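Bse634I restriction endonuclease (Geobacillus stearothermophilus, PDB 1KNV) cuts double-stranded DNA at a specific recognition sequence as a type II restriction endonuclease, probably with the help of bound divalent metal ions. Local coordinates at residues N9-Y14 against K61-P66; S42-L47 against N73-W78; D98-K103 against K180-K185; N118-K123 against A221-R226; A247-L252 against D272-L277. One frame throughout, in Å; residues are numbered along the deposited sequence.

Contact 1. Residues N9-Y14 against K61-P66; sequences NCVEEY and KGLAIP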
# COMPACT_ATOMS: atom_id res chain seq x y z
N ASN B 9 -17.54 54.98 -13.03
CA ASN B 9 -16.48 54.75 -12.05
C ASN B 9 -15.78 53.43 -12.34
O ASN B 9 -15.03 52.91 -11.51
CB ASN B 9 -17.08 54.72 -10.64
CG ASN B 9 -17.46 56.10 -10.15
OD1 ASN B 9 -18.36 56.25 -9.32
ND2 ASN B 9 -16.76 57.12 -10.64
N CYS B 10 -16.02 52.90 -13.53
CA CYS B 10 -15.42 51.63 -13.94
C CYS B 10 -13.99 51.83 -14.41
O CYS B 10 -13.39 50.93 -14.99
CB CYS B 10 -16.26 50.99 -15.04
SG CYS B 10 -16.28 51.91 -16.56
N VAL B 11 -13.48 53.04 -14.19
CA VAL B 11 -12.11 53.41 -14.54
C VAL B 11 -11.71 54.50 -13.55
O VAL B 11 -12.54 55.29 -13.11
CB VAL B 11 -11.98 53.95 -15.99
CG1 VAL B 11 -12.30 52.85 -16.99
CG2 VAL B 11 -12.90 55.14 -16.20
N GLU B 12 -10.43 54.55 -13.20
CA GLU B 12 -9.94 55.53 -12.24
C GLU B 12 -8.56 56.04 -12.63
O GLU B 12 -7.75 55.30 -13.17
CB GLU B 12 -9.92 54.90 -10.85
CG GLU B 12 -9.04 55.57 -9.82
CD GLU B 12 -9.15 54.90 -8.46
OE1 GLU B 12 -9.22 53.65 -8.41
OE2 GLU B 12 -9.15 55.61 -7.43
N GLU B 13 -8.31 57.33 -12.38
CA GLU B 13 -7.01 57.91 -12.69
C GLU B 13 -6.23 58.00 -11.39
O GLU B 13 -6.78 58.26 -10.33
CB GLU B 13 -7.08 59.33 -13.24
CG GLU B 13 -8.39 59.80 -13.82
CD GLU B 13 -8.32 61.29 -14.18
OE1 GLU B 13 -7.35 61.96 -13.75
OE2 GLU B 13 -9.23 61.78 -14.89
N TYR B 14 -4.93 57.80 -11.50
CA TYR B 14 -4.10 57.89 -10.33
C TYR B 14 -2.70 58.23 -10.80
O TYR B 14 -2.33 57.93 -11.93
CB TYR B 14 -4.13 56.57 -9.55
CG TYR B 14 -3.46 55.41 -10.25
CD1 TYR B 14 -2.18 54.99 -9.87
CD2 TYR B 14 -4.09 54.73 -11.29
CE1 TYR B 14 -1.55 53.93 -10.50
CE2 TYR B 14 -3.46 53.67 -11.94
CZ TYR B 14 -2.19 53.28 -11.54
OH TYR B 14 -1.56 52.23 -12.17
N LYS B 61 -14.32 59.77 -21.60
CA LYS B 61 -13.51 60.51 -20.64
C LYS B 61 -12.20 60.97 -21.29
O LYS B 61 -11.38 61.63 -20.64
CB LYS B 61 -13.19 59.63 -19.42
CG LYS B 61 -14.36 59.40 -18.45
CD LYS B 61 -13.94 58.39 -17.37
CE LYS B 61 -14.97 58.27 -16.25
NZ LYS B 61 -14.85 59.37 -15.23
N GLY B 62 -12.03 60.62 -22.56
CA GLY B 62 -10.82 60.98 -23.30
C GLY B 62 -9.55 60.56 -22.60
O GLY B 62 -8.54 61.27 -22.62
N LEU B 63 -9.58 59.38 -21.99
CA LEU B 63 -8.43 58.85 -21.25
C LEU B 63 -7.58 57.91 -22.07
O LEU B 63 -8.00 57.42 -23.12
CB LEU B 63 -8.92 58.12 -20.00
CG LEU B 63 -9.76 58.96 -19.03
CD1 LEU B 63 -10.26 58.07 -17.90
CD2 LEU B 63 -8.94 60.12 -18.50
N ALA B 64 -6.36 57.67 -21.59
CA ALA B 64 -5.45 56.75 -22.26
C ALA B 64 -6.15 55.40 -22.23
O ALA B 64 -6.77 55.04 -21.23
CB ALA B 64 -4.12 56.68 -21.51
N ILE B 65 -6.07 54.64 -23.32
CA ILE B 65 -6.75 53.35 -23.37
C ILE B 65 -5.94 52.20 -22.75
O ILE B 65 -4.76 52.00 -23.08
CB ILE B 65 -7.09 53.00 -24.82
CG1 ILE B 65 -7.92 54.12 -25.43
CG2 ILE B 65 -7.85 51.68 -24.87
CD1 ILE B 65 -8.11 54.00 -26.93
N PRO B 66 -6.56 51.44 -21.83
CA PRO B 66 -5.93 50.30 -21.15
C PRO B 66 -5.50 49.22 -22.15
O PRO B 66 -6.22 48.93 -23.10
CB PRO B 66 -7.02 49.81 -20.20
CG PRO B 66 -7.73 51.07 -19.85
CD PRO B 66 -7.87 51.73 -21.21

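Contact 2. Residues S42-L47 against N73-W78; sequences SIKENL and NTRGTW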
# COMPACT_ATOMS: atom_id res chain seq x y z
N SER B 42 -25.26 34.18 -22.43
CA SER B 42 -23.87 33.94 -22.81
C SER B 42 -22.86 34.62 -21.91
O SER B 42 -22.88 35.84 -21.75
CB SER B 42 -23.61 34.39 -24.25
OG SER B 42 -22.27 34.15 -24.64
N ILE B 43 -21.97 33.80 -21.34
CA ILE B 43 -20.92 34.29 -20.46
C ILE B 43 -20.01 35.22 -21.26
O ILE B 43 -19.73 36.34 -20.84
CB ILE B 43 -20.09 33.12 -19.91
CG1 ILE B 43 -20.98 32.20 -19.07
CG2 ILE B 43 -18.93 33.66 -19.08
CD1 ILE B 43 -20.30 30.93 -18.59
N LYS B 44 -19.55 34.73 -22.41
CA LYS B 44 -18.68 35.52 -23.27
C LYS B 44 -19.36 36.83 -23.67
O LYS B 44 -18.70 37.87 -23.76
CB LYS B 44 -18.30 34.73 -24.52
CG LYS B 44 -17.39 35.48 -25.46
CD LYS B 44 -17.04 34.64 -26.68
CE LYS B 44 -16.26 35.46 -27.71
NZ LYS B 44 -15.87 34.64 -28.91
N GLU B 45 -20.67 36.79 -23.90
CA GLU B 45 -21.41 38.00 -24.27
C GLU B 45 -21.46 39.00 -23.11
O GLU B 45 -21.28 40.20 -23.32
CB GLU B 45 -22.82 37.63 -24.74
CG GLU B 45 -22.94 37.27 -26.23
CD GLU B 45 -24.34 36.78 -26.64
OE1 GLU B 45 -25.34 37.38 -26.17
OE2 GLU B 45 -24.45 35.82 -27.42
N ASN B 46 -21.69 38.52 -21.90
CA ASN B 46 -21.73 39.39 -20.73
C ASN B 46 -20.36 40.02 -20.49
O ASN B 46 -20.25 41.18 -20.07
CB ASN B 46 -22.15 38.60 -19.49
CG ASN B 46 -23.63 38.47 -19.39
OD1 ASN B 46 -24.31 39.33 -18.84
ND2 ASN B 46 -24.17 37.39 -19.94
N LEU B 47 -19.32 39.26 -20.79
CA LEU B 47 -17.95 39.74 -20.59
C LEU B 47 -17.58 40.78 -21.63
O LEU B 47 -17.01 41.82 -21.30
CB LEU B 47 -16.96 38.57 -20.64
CG LEU B 47 -17.03 37.54 -19.51
CD1 LEU B 47 -16.14 36.34 -19.84
CD2 LEU B 47 -16.62 38.23 -18.24
N ASN B 73 -7.09 40.74 -17.99
CA ASN B 73 -7.09 40.50 -16.55
C ASN B 73 -8.44 40.85 -15.93
O ASN B 73 -8.94 40.12 -15.08
CB ASN B 73 -6.01 41.34 -15.87
CG ASN B 73 -4.61 40.83 -16.15
OD1 ASN B 73 -3.63 41.45 -15.75
ND2 ASN B 73 -4.51 39.69 -16.84
N THR B 74 -9.03 41.96 -16.36
CA THR B 74 -10.31 42.37 -15.83
C THR B 74 -11.41 41.36 -16.16
O THR B 74 -12.27 41.09 -15.34
CB THR B 74 -10.70 43.76 -16.34
OG1 THR B 74 -9.76 44.72 -15.84
CG2 THR B 74 -12.08 44.13 -15.85
N ARG B 75 -11.38 40.79 -17.36
CA ARG B 75 -12.38 39.79 -17.74
C ARG B 75 -12.29 38.58 -16.80
O ARG B 75 -13.30 37.94 -16.50
CB ARG B 75 -12.16 39.33 -19.18
CG ARG B 75 -12.52 40.34 -20.24
CD ARG B 75 -12.14 39.81 -21.61
NE ARG B 75 -12.98 38.70 -22.08
CZ ARG B 75 -14.10 38.86 -22.77
NH1 ARG B 75 -14.53 40.08 -23.07
NH2 ARG B 75 -14.77 37.81 -23.20
N GLY B 76 -11.07 38.26 -16.36
CA GLY B 76 -10.87 37.14 -15.45
C GLY B 76 -11.54 37.44 -14.12
O GLY B 76 -12.25 36.60 -13.58
N THR B 77 -11.32 38.64 -13.60
CA THR B 77 -11.93 39.05 -12.34
C THR B 77 -13.45 39.03 -12.46
O THR B 77 -14.15 38.67 -11.51
CB THR B 77 -11.50 40.44 -11.95
OG1 THR B 77 -10.08 40.44 -11.73
CG2 THR B 77 -12.21 40.88 -10.69
N TRP B 78 -13.96 39.42 -13.63
CA TRP B 78 -15.40 39.42 -13.86
C TRP B 78 -15.89 37.98 -13.91
O TRP B 78 -16.93 37.64 -13.33
CB TRP B 78 -15.75 40.13 -15.17
CG TRP B 78 -15.65 41.63 -15.11
CD1 TRP B 78 -15.88 42.43 -14.02
CD2 TRP B 78 -15.33 42.51 -16.19
NE1 TRP B 78 -15.72 43.75 -14.36
CE2 TRP B 78 -15.38 43.83 -15.69
CE3 TRP B 78 -15.00 42.31 -17.54
CZ2 TRP B 78 -15.12 44.94 -16.49
CZ3 TRP B 78 -14.74 43.42 -18.33
CH2 TRP B 78 -14.80 44.71 -17.80

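Contact 3. Residues D98-K103 against K180-K185; sequences DYLIIK and KDIEGK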
# COMPACT_ATOMS: atom_id res chain seq x y z
N ASP B 98 -27.00 21.75 2.90
CA ASP B 98 -25.80 21.22 3.54
C ASP B 98 -24.55 21.47 2.73
O ASP B 98 -23.46 21.11 3.15
CB ASP B 98 -25.93 19.72 3.75
CG ASP B 98 -27.20 19.35 4.46
OD1 ASP B 98 -27.54 20.01 5.47
OD2 ASP B 98 -27.86 18.38 4.02
N TYR B 99 -24.71 22.11 1.57
CA TYR B 99 -23.60 22.39 0.68
C TYR B 99 -23.15 23.84 0.59
O TYR B 99 -23.94 24.77 0.76
CB TYR B 99 -23.95 21.92 -0.74
CG TYR B 99 -24.00 20.42 -0.91
CD1 TYR B 99 -22.90 19.72 -1.41
CD2 TYR B 99 -25.14 19.70 -0.57
CE1 TYR B 99 -22.93 18.34 -1.57
CE2 TYR B 99 -25.19 18.32 -0.73
CZ TYR B 99 -24.08 17.65 -1.23
OH TYR B 99 -24.13 16.29 -1.40
N LEU B 100 -21.87 24.01 0.32
CA LEU B 100 -21.26 25.32 0.13
C LEU B 100 -20.41 25.16 -1.12
O LEU B 100 -19.60 24.23 -1.21
CB LEU B 100 -20.36 25.72 1.31
CG LEU B 100 -20.99 26.20 2.62
CD1 LEU B 100 -19.90 26.72 3.57
CD2 LEU B 100 -22.01 27.30 2.33
N ILE B 101 -20.64 26.03 -2.09
CA ILE B 101 -19.88 26.03 -3.33
C ILE B 101 -19.12 27.36 -3.26
O ILE B 101 -19.68 28.42 -3.53
CB ILE B 101 -20.83 25.97 -4.53
CG1 ILE B 101 -21.72 24.74 -4.39
CG2 ILE B 101 -20.05 25.93 -5.82
CD1 ILE B 101 -22.91 24.74 -5.28
N ILE B 102 -17.86 27.28 -2.87
CA ILE B 102 -17.03 28.46 -2.68
C ILE B 102 -16.01 28.81 -3.75
O ILE B 102 -15.26 27.97 -4.22
CB ILE B 102 -16.25 28.34 -1.36
CG1 ILE B 102 -17.23 28.06 -0.22
CG2 ILE B 102 -15.43 29.59 -1.12
CD1 ILE B 102 -16.54 27.68 1.07
N LYS B 103 -15.98 30.09 -4.11
CA LYS B 103 -15.05 30.58 -5.11
C LYS B 103 -13.73 30.86 -4.40
O LYS B 103 -13.66 31.74 -3.55
CB LYS B 103 -15.59 31.86 -5.75
CG LYS B 103 -15.23 31.99 -7.21
CD LYS B 103 -13.75 32.06 -7.37
CE LYS B 103 -13.31 31.72 -8.77
NZ LYS B 103 -11.82 31.71 -8.78
N LYS B 180 -13.43 32.57 4.06
CA LYS B 180 -13.03 33.09 5.36
C LYS B 180 -13.97 32.64 6.49
O LYS B 180 -13.53 32.48 7.62
CB LYS B 180 -12.97 34.62 5.33
CG LYS B 180 -11.91 35.22 4.44
CD LYS B 180 -11.98 36.73 4.57
CE LYS B 180 -10.96 37.45 3.71
NZ LYS B 180 -11.09 38.93 3.88
N ASP B 181 -15.25 32.46 6.19
CA ASP B 181 -16.24 32.02 7.18
C ASP B 181 -16.00 30.59 7.67
O ASP B 181 -16.34 30.24 8.81
CB ASP B 181 -17.66 32.07 6.61
CG ASP B 181 -18.14 33.47 6.32
OD1 ASP B 181 -17.30 34.40 6.30
OD2 ASP B 181 -19.36 33.64 6.09
N ILE B 182 -15.44 29.75 6.81
CA ILE B 182 -15.21 28.37 7.18
C ILE B 182 -13.77 28.01 7.49
O ILE B 182 -13.47 26.84 7.68
CB ILE B 182 -15.71 27.41 6.08
CG1 ILE B 182 -14.88 27.60 4.82
CG2 ILE B 182 -17.18 27.66 5.78
CD1 ILE B 182 -15.21 26.60 3.75
N GLU B 183 -12.89 29.00 7.56
CA GLU B 183 -11.49 28.73 7.86
C GLU B 183 -11.34 27.96 9.17
O GLU B 183 -11.84 28.38 10.21
CB GLU B 183 -10.69 30.04 7.93
CG GLU B 183 -9.26 29.90 8.51
CD GLU B 183 -8.40 31.14 8.28
OE1 GLU B 183 -8.96 32.26 8.22
OE2 GLU B 183 -7.15 31.00 8.17
N GLY B 184 -10.64 26.82 9.08
CA GLY B 184 -10.38 25.97 10.23
C GLY B 184 -11.57 25.19 10.73
O GLY B 184 -11.48 24.53 11.76
N LYS B 185 -12.66 25.21 9.99
CA LYS B 185 -13.88 24.52 10.41
C LYS B 185 -14.27 23.27 9.62
O LYS B 185 -15.17 22.54 10.04
CB LYS B 185 -15.07 25.48 10.30
CG LYS B 185 -15.04 26.73 11.16
CD LYS B 185 -16.19 27.65 10.73
CE LYS B 185 -16.50 28.71 11.76
NZ LYS B 185 -15.30 29.50 12.13

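Contact 4. Residues N118-K123 against A221-R226; sequences NETREK and AHLKMR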
# COMPACT_ATOMS: atom_id res chain seq x y z
N ASN B 118 -8.06 21.78 12.74
CA ASN B 118 -6.73 21.60 13.28
C ASN B 118 -6.17 20.17 13.17
O ASN B 118 -5.01 19.98 12.79
CB ASN B 118 -6.72 22.05 14.74
CG ASN B 118 -5.38 21.86 15.39
OD1 ASN B 118 -4.38 22.45 14.98
ND2 ASN B 118 -5.35 21.01 16.42
N GLU B 119 -6.99 19.18 13.49
CA GLU B 119 -6.55 17.79 13.44
C GLU B 119 -6.01 17.41 12.06
O GLU B 119 -4.97 16.77 11.95
CB GLU B 119 -7.72 16.88 13.83
CG GLU B 119 -7.47 15.40 13.64
CD GLU B 119 -8.65 14.55 14.08
OE1 GLU B 119 -9.81 14.96 13.87
OE2 GLU B 119 -8.42 13.46 14.64
N THR B 120 -6.73 17.81 11.02
CA THR B 120 -6.32 17.51 9.65
C THR B 120 -5.05 18.27 9.24
O THR B 120 -4.15 17.69 8.65
CB THR B 120 -7.46 17.84 8.68
OG1 THR B 120 -8.59 17.00 8.97
CG2 THR B 120 -7.00 17.62 7.23
N ARG B 121 -4.98 19.57 9.55
CA ARG B 121 -3.81 20.38 9.21
C ARG B 121 -2.52 19.87 9.88
O ARG B 121 -1.44 19.91 9.29
CB ARG B 121 -4.06 21.85 9.57
CG ARG B 121 -5.22 22.46 8.78
CD ARG B 121 -5.06 23.96 8.65
NE ARG B 121 -3.89 24.32 7.86
CZ ARG B 121 -3.30 25.52 7.89
NH1 ARG B 121 -3.78 26.47 8.68
NH2 ARG B 121 -2.23 25.75 7.13
N GLU B 122 -2.63 19.38 11.12
CA GLU B 122 -1.47 18.84 11.82
C GLU B 122 -0.94 17.60 11.08
O GLU B 122 0.27 17.40 10.98
CB GLU B 122 -1.86 18.48 13.26
CG GLU B 122 -1.42 19.49 14.31
CD GLU B 122 -2.24 19.41 15.60
OE1 GLU B 122 -2.62 18.28 16.01
OE2 GLU B 122 -2.50 20.48 16.20
N LYS B 123 -1.85 16.77 10.56
CA LYS B 123 -1.42 15.58 9.84
C LYS B 123 -0.67 15.96 8.57
O LYS B 123 0.32 15.33 8.20
CB LYS B 123 -2.61 14.68 9.49
CG LYS B 123 -3.38 14.15 10.70
CD LYS B 123 -4.25 12.98 10.31
CE LYS B 123 -5.21 12.61 11.42
NZ LYS B 123 -4.49 12.44 12.69
N ALA B 221 -5.92 11.10 -0.79
CA ALA B 221 -5.68 9.67 -0.66
C ALA B 221 -4.78 9.45 0.57
O ALA B 221 -4.92 8.46 1.29
CB ALA B 221 -5.01 9.13 -1.91
N HIS B 222 -3.85 10.37 0.79
CA HIS B 222 -2.96 10.29 1.94
C HIS B 222 -3.81 10.44 3.20
O HIS B 222 -3.66 9.69 4.16
CB HIS B 222 -1.90 11.39 1.90
CG HIS B 222 -1.04 11.44 3.12
ND1 HIS B 222 -1.36 12.19 4.24
CD2 HIS B 222 0.12 10.80 3.43
CE1 HIS B 222 -0.45 12.00 5.18
NE2 HIS B 222 0.46 11.17 4.71
N LEU B 223 -4.73 11.41 3.19
CA LEU B 223 -5.59 11.60 4.35
C LEU B 223 -6.47 10.37 4.61
O LEU B 223 -6.74 10.06 5.76
CB LEU B 223 -6.46 12.84 4.16
CG LEU B 223 -5.67 14.14 4.28
CD1 LEU B 223 -6.62 15.31 4.09
CD2 LEU B 223 -4.99 14.19 5.66
N LYS B 224 -6.92 9.68 3.56
CA LYS B 224 -7.74 8.48 3.75
C LYS B 224 -6.98 7.41 4.51
O LYS B 224 -7.58 6.69 5.30
CB LYS B 224 -8.19 7.89 2.41
CG LYS B 224 -9.16 8.77 1.66
CD LYS B 224 -9.50 8.17 0.30
CE LYS B 224 -10.21 6.84 0.45
NZ LYS B 224 -10.51 6.24 -0.88
N MET B 225 -5.67 7.29 4.28
CA MET B 225 -4.85 6.29 4.98
C MET B 225 -4.59 6.71 6.42
O MET B 225 -4.57 5.87 7.33
CB MET B 225 -3.53 6.04 4.23
CG MET B 225 -3.70 5.14 3.00
SD MET B 225 -2.17 4.36 2.38
CE MET B 225 -2.73 3.68 0.81
N ARG B 226 -4.37 8.01 6.64
CA ARG B 226 -4.17 8.52 7.99
C ARG B 226 -5.39 8.31 8.89
O ARG B 226 -5.25 7.86 10.03
CB ARG B 226 -3.82 10.00 7.94
CG ARG B 226 -2.53 10.31 7.20
CD ARG B 226 -1.29 9.73 7.88
NE ARG B 226 -0.93 10.42 9.12
CZ ARG B 226 -0.30 11.60 9.19
NH1 ARG B 226 0.06 12.26 8.10
NH2 ARG B 226 -0.02 12.12 10.37
O HOH W 1 -3.89 9.43 12.05

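Contact 5. Residues A247-L252 against D272-L277; sequences ADDDAL and DDIFSL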
# COMPACT_ATOMS: atom_id res chain seq x y z
N ALA B 247 -10.23 15.28 -28.63
CA ALA B 247 -8.80 15.14 -28.41
C ALA B 247 -8.47 15.52 -26.97
O ALA B 247 -7.75 14.80 -26.28
CB ALA B 247 -8.01 16.02 -29.37
N ASP B 248 -9.00 16.65 -26.52
CA ASP B 248 -8.76 17.09 -25.15
C ASP B 248 -9.48 16.19 -24.16
O ASP B 248 -8.95 15.87 -23.11
CB ASP B 248 -9.22 18.54 -24.96
CG ASP B 248 -8.33 19.52 -25.68
OD1 ASP B 248 -7.10 19.29 -25.70
OD2 ASP B 248 -8.86 20.53 -26.21
N ASP B 249 -10.69 15.79 -24.50
CA ASP B 249 -11.42 14.91 -23.60
C ASP B 249 -10.65 13.61 -23.43
O ASP B 249 -10.54 13.08 -22.32
CB ASP B 249 -12.80 14.62 -24.15
CG ASP B 249 -13.70 13.99 -23.12
OD1 ASP B 249 -14.27 14.73 -22.29
OD2 ASP B 249 -13.81 12.74 -23.14
N ASP B 250 -10.12 13.08 -24.53
CA ASP B 250 -9.34 11.85 -24.49
C ASP B 250 -8.16 12.02 -23.53
O ASP B 250 -7.93 11.18 -22.66
CB ASP B 250 -8.79 11.52 -25.89
CG ASP B 250 -9.83 10.90 -26.80
OD1 ASP B 250 -9.53 10.75 -28.01
OD2 ASP B 250 -10.95 10.56 -26.33
N ALA B 251 -7.42 13.11 -23.73
CA ALA B 251 -6.26 13.41 -22.92
C ALA B 251 -6.60 13.59 -21.45
O ALA B 251 -5.79 13.25 -20.60
CB ALA B 251 -5.58 14.67 -23.44
N LEU B 252 -7.79 14.10 -21.16
CA LEU B 252 -8.21 14.33 -19.78
C LEU B 252 -8.75 13.04 -19.15
O LEU B 252 -9.50 13.07 -18.17
CB LEU B 252 -9.25 15.43 -19.72
CG LEU B 252 -8.77 16.84 -20.02
CD1 LEU B 252 -9.94 17.81 -19.97
CD2 LEU B 252 -7.72 17.19 -19.00
N ASP B 272 -11.67 13.91 -12.96
CA ASP B 272 -12.87 13.10 -13.11
C ASP B 272 -13.76 13.44 -14.31
O ASP B 272 -14.40 12.56 -14.88
CB ASP B 272 -13.65 13.16 -11.82
CG ASP B 272 -12.94 12.44 -10.72
OD1 ASP B 272 -12.93 11.20 -10.76
OD2 ASP B 272 -12.36 13.11 -9.83
N ASP B 273 -13.82 14.71 -14.68
CA ASP B 273 -14.61 15.08 -15.83
C ASP B 273 -14.28 16.50 -16.22
O ASP B 273 -13.72 17.27 -15.43
CB ASP B 273 -16.11 14.92 -15.55
CG ASP B 273 -16.93 14.71 -16.82
OD1 ASP B 273 -18.12 14.37 -16.70
OD2 ASP B 273 -16.40 14.87 -17.95
N ILE B 274 -14.60 16.84 -17.46
CA ILE B 274 -14.32 18.16 -17.99
C ILE B 274 -15.63 18.76 -18.48
O ILE B 274 -16.44 18.08 -19.11
CB ILE B 274 -13.28 18.07 -19.13
CG1 ILE B 274 -13.09 19.43 -19.79
CG2 ILE B 274 -13.69 17.00 -20.13
CD1 ILE B 274 -12.45 20.44 -18.88
N PHE B 275 -15.84 20.03 -18.15
CA PHE B 275 -17.06 20.73 -18.52
C PHE B 275 -16.77 21.87 -19.47
O PHE B 275 -15.64 22.36 -19.54
CB PHE B 275 -17.75 21.26 -17.26
CG PHE B 275 -18.19 20.18 -16.30
CD1 PHE B 275 -19.36 19.46 -16.53
CD2 PHE B 275 -17.42 19.87 -15.18
CE1 PHE B 275 -19.76 18.45 -15.66
CE2 PHE B 275 -17.80 18.87 -14.31
CZ PHE B 275 -18.98 18.16 -14.54
N SER B 276 -17.79 22.28 -20.20
CA SER B 276 -17.68 23.39 -21.14
C SER B 276 -18.69 24.42 -20.67
O SER B 276 -19.89 24.14 -20.61
CB SER B 276 -18.01 22.92 -22.55
OG SER B 276 -17.83 23.96 -23.48
N LEU B 277 -18.22 25.60 -20.29
CA LEU B 277 -19.12 26.63 -19.81
C LEU B 277 -19.33 27.73 -20.85
O LEU B 277 -18.44 28.56 -21.07
CB LEU B 277 -18.58 27.22 -18.51
CG LEU B 277 -18.35 26.22 -17.38
CD1 LEU B 277 -17.62 26.90 -16.24
CD2 LEU B 277 -19.68 25.66 -16.90

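Contact 1. Residues N9-Y14 against K61-P66
Lys-61 runs its aliphatic chain past Val-11, the two side chains heading opposite ways, and CG2 of Val-11 rests on CD at 3.6 Å. A bend at the last torsion (chi4 -81°) turns NZ aside to the carbonyl O of Thr-6, so the lysine packs through its methylenes while its ammonium end bonds elsewhere. Gly-62 follows with a positive phi of 54°, which closes helix 43-60 in a Schellman motif and redirects the chain into the loop. The partner, strand 11-16, pairs with strand 19-24 in an antiparallel hairpin that packs on helix 43-60, where Val-54 and Val-57 also meet Val-11. Next comes Leu-63, whose two methyls divide the work: CD1 approaches Val-11 CG2 at 4.3 Å, while CD2 lies 4.0 Å from OE2 of Glu-13, whose side chain crosses it roughly perpendicularly. That carboxylate stays 6.1 Å, OE2 to NZ, from Lys-61, too far for a salt bridge. Further on, Pro-66 leans on Ile-24 of the second hairpin strand.

Contact 2. Residues S42-L47 against N73-W78
Arg-75 NH1 is gripped by two carboxylates of helix 43-60, Asp-48 and Glu-51, salt bridges that hold its guanidinium over Leu-47. CB of that leucine sits over one face, 3.3 Å above the plane and displaced toward the rim, 3.5 Å from NH2. The arginine gets there by an extended start and a bend at chi3 (71°). Beyond CB, Leu-47 reaches to the base of Trp-78, CD2 lying 3.7 Å from its CB; the indole NE1 is spent on the carbonyl of Pro-26. The axes of the short segments 43-47 and 73-78 come within 10.8 Å, their directions 124° apart. Segment 42-47 opens with an N-cap: Ser-42 OG accepts from Glu-45 N at 3.2 Å. Ser-42 O takes both Asn-46 N and Asn-46 ND2, the latter at 2.7 Å, from opposite faces of its plane. Lys-44 NZ remains 6.6 Å from Arg-75 NH2, and the two acids on NH1 probably offset that like charge. Leu-47 thus meets the flat, weakly hydrated face of a guanidinium fixed by carboxylates.

Contact 3. Residues D98-K103 against K180-K185
The central mixed sheet of this PD-(D/E)XK nuclease is covered on one face near its edge strand 99-103 by the loop 180-185, which inserts Ile-182 against Leu-100 and Ile-102. Leu-100 offers CD1 to CG2 of Ile-182 at 3.6 Å, the two side chains lying alongside each other head to tail. With chi1 at 65°, Ile-182 places CG1 between its backbone N and carbonyl carbon, which sends CD1 toward the end of Ile-102; there the two meet tip to tip, although the exact spacing of their CD1 atoms is doubtful. Ile-150 of strand 147-151 touches both isoleucines. Behind Ile-182 the loop makes a type II turn, closed by Lys-185 N to Ile-182 O at 2.9 Å, with Gly-184 at positive phi. About 10 Å separates the side chain of Ile-102 from that of Asp-146, which binds calcium in another structure of this protein; no metal is bound here. The loop is seated on the sheet by aliphatic packing alone, with no polar bond between the segments.

Contact 4. Residues N118-K123 against A221-R226
This is a buried helix-helix contact at the interface with a second subunit, where Lys-123 of helix 118-131 meets Arg-226 in the last turn of helix 203-227. The guanidinium lies beside the lysine backbone: NH1 donates to Lys-123 O at 3.1 Å with an N-H...O angle of 146°, coming from 43° above the carbonyl plane. Lys-123 CB covers one face of the same group, 3.5 Å from its plane, and His-222 CE1 sits in plane at its edge. Successive bends at chi2 and chi3 fold the arginine so that it can reach back in this way. The two side chains run antiparallel, and Lys-123 CD touches Arg-226 CB at 3.8 Å. A water accepts from Lys-123 NZ (3.1 Å) and donates to Arg-226 O (2.9 Å); Lys-123 also makes a cation-pi contact with Tyr-227. One turn back along each helix, Thr-120 CG2 meets Leu-223 CD1 at 3.9 Å, while Thr-120 OG1 is engaged by Tyr-227 and Asp-117. Arg-226 NE of the second subunit also bonds to Arg-226 O, and His-222 stacks edge-to-face on Trp-228 of that subunit. Arg-226 thus serves both the helix pair and the subunit contact. Lys-123 NZ and Arg-226 NH2 stay 5.0 Å apart, and their like charges are probably tolerated because NZ has the water and NH1 has Lys-123 O.

Contact 5. Residues A247-L252 against D272-L277
Two carboxylates come close to Ile-274. That of Asp-249 reaches it across the contact, bringing OD1 to 3.2 Å from CG2; the two side chains lie side by side, pointing opposite ways, and an acetate, probably from the crystallisation liquor, lies about 4 Å from the Asp-249 side chain. The other belongs to Asp-273, whose OD2 accepts from Ile-274 N at 2.7 Å, on its anti side and 31° out of the carboxylate plane. OD1 of Asp-249 and OD2 of Asp-273 are 4.8 Å apart, so their like charges may disfavour each other slightly. The contact lies within a beta-alpha-beta unit: strand 235-240 leads through helix 246-251 to the parallel strand 273-276, at the border of the sheet within the chain, and Ile-274 projects toward the helix. Its chi1 of 174° puts CG1 anti to the backbone N and leaves CG2 between that N and the carbonyl carbon, where it meets Asp-249. Leu-252, the first residue to leave the helix, crosses the isoleucine nearly perpendicularly and presses CD1 tightly against its branch point, 3.5 Å from CB. Leu-201 touches both residues, and Val-210 of helix 203-227 also packs on Leu-252.

Overall arrangement
From the N terminus, contact 1 ties the first hairpin to the loop behind helix 43-60. Contact 2 opens inside that span and closes beyond it, on helix 68-93, so the two cross while staying about 6 Å apart at their nearest atoms. In series with both, contact 3 joins edge strand 99-103 to the loop before strand 191-198. Contact 4 starts within this interval and ends in helix 203-227, giving a second crossing pair. Contact 5 closes the shortest loop, between helix 246-251 and strand 273-276, at the other edge of the sheet reached by contact 3. Segment 272-277 reaches contact 2, where Ile-43 CD1 lies 3.9 Å from Leu-277 O, connecting the N-terminal helices with the sheet.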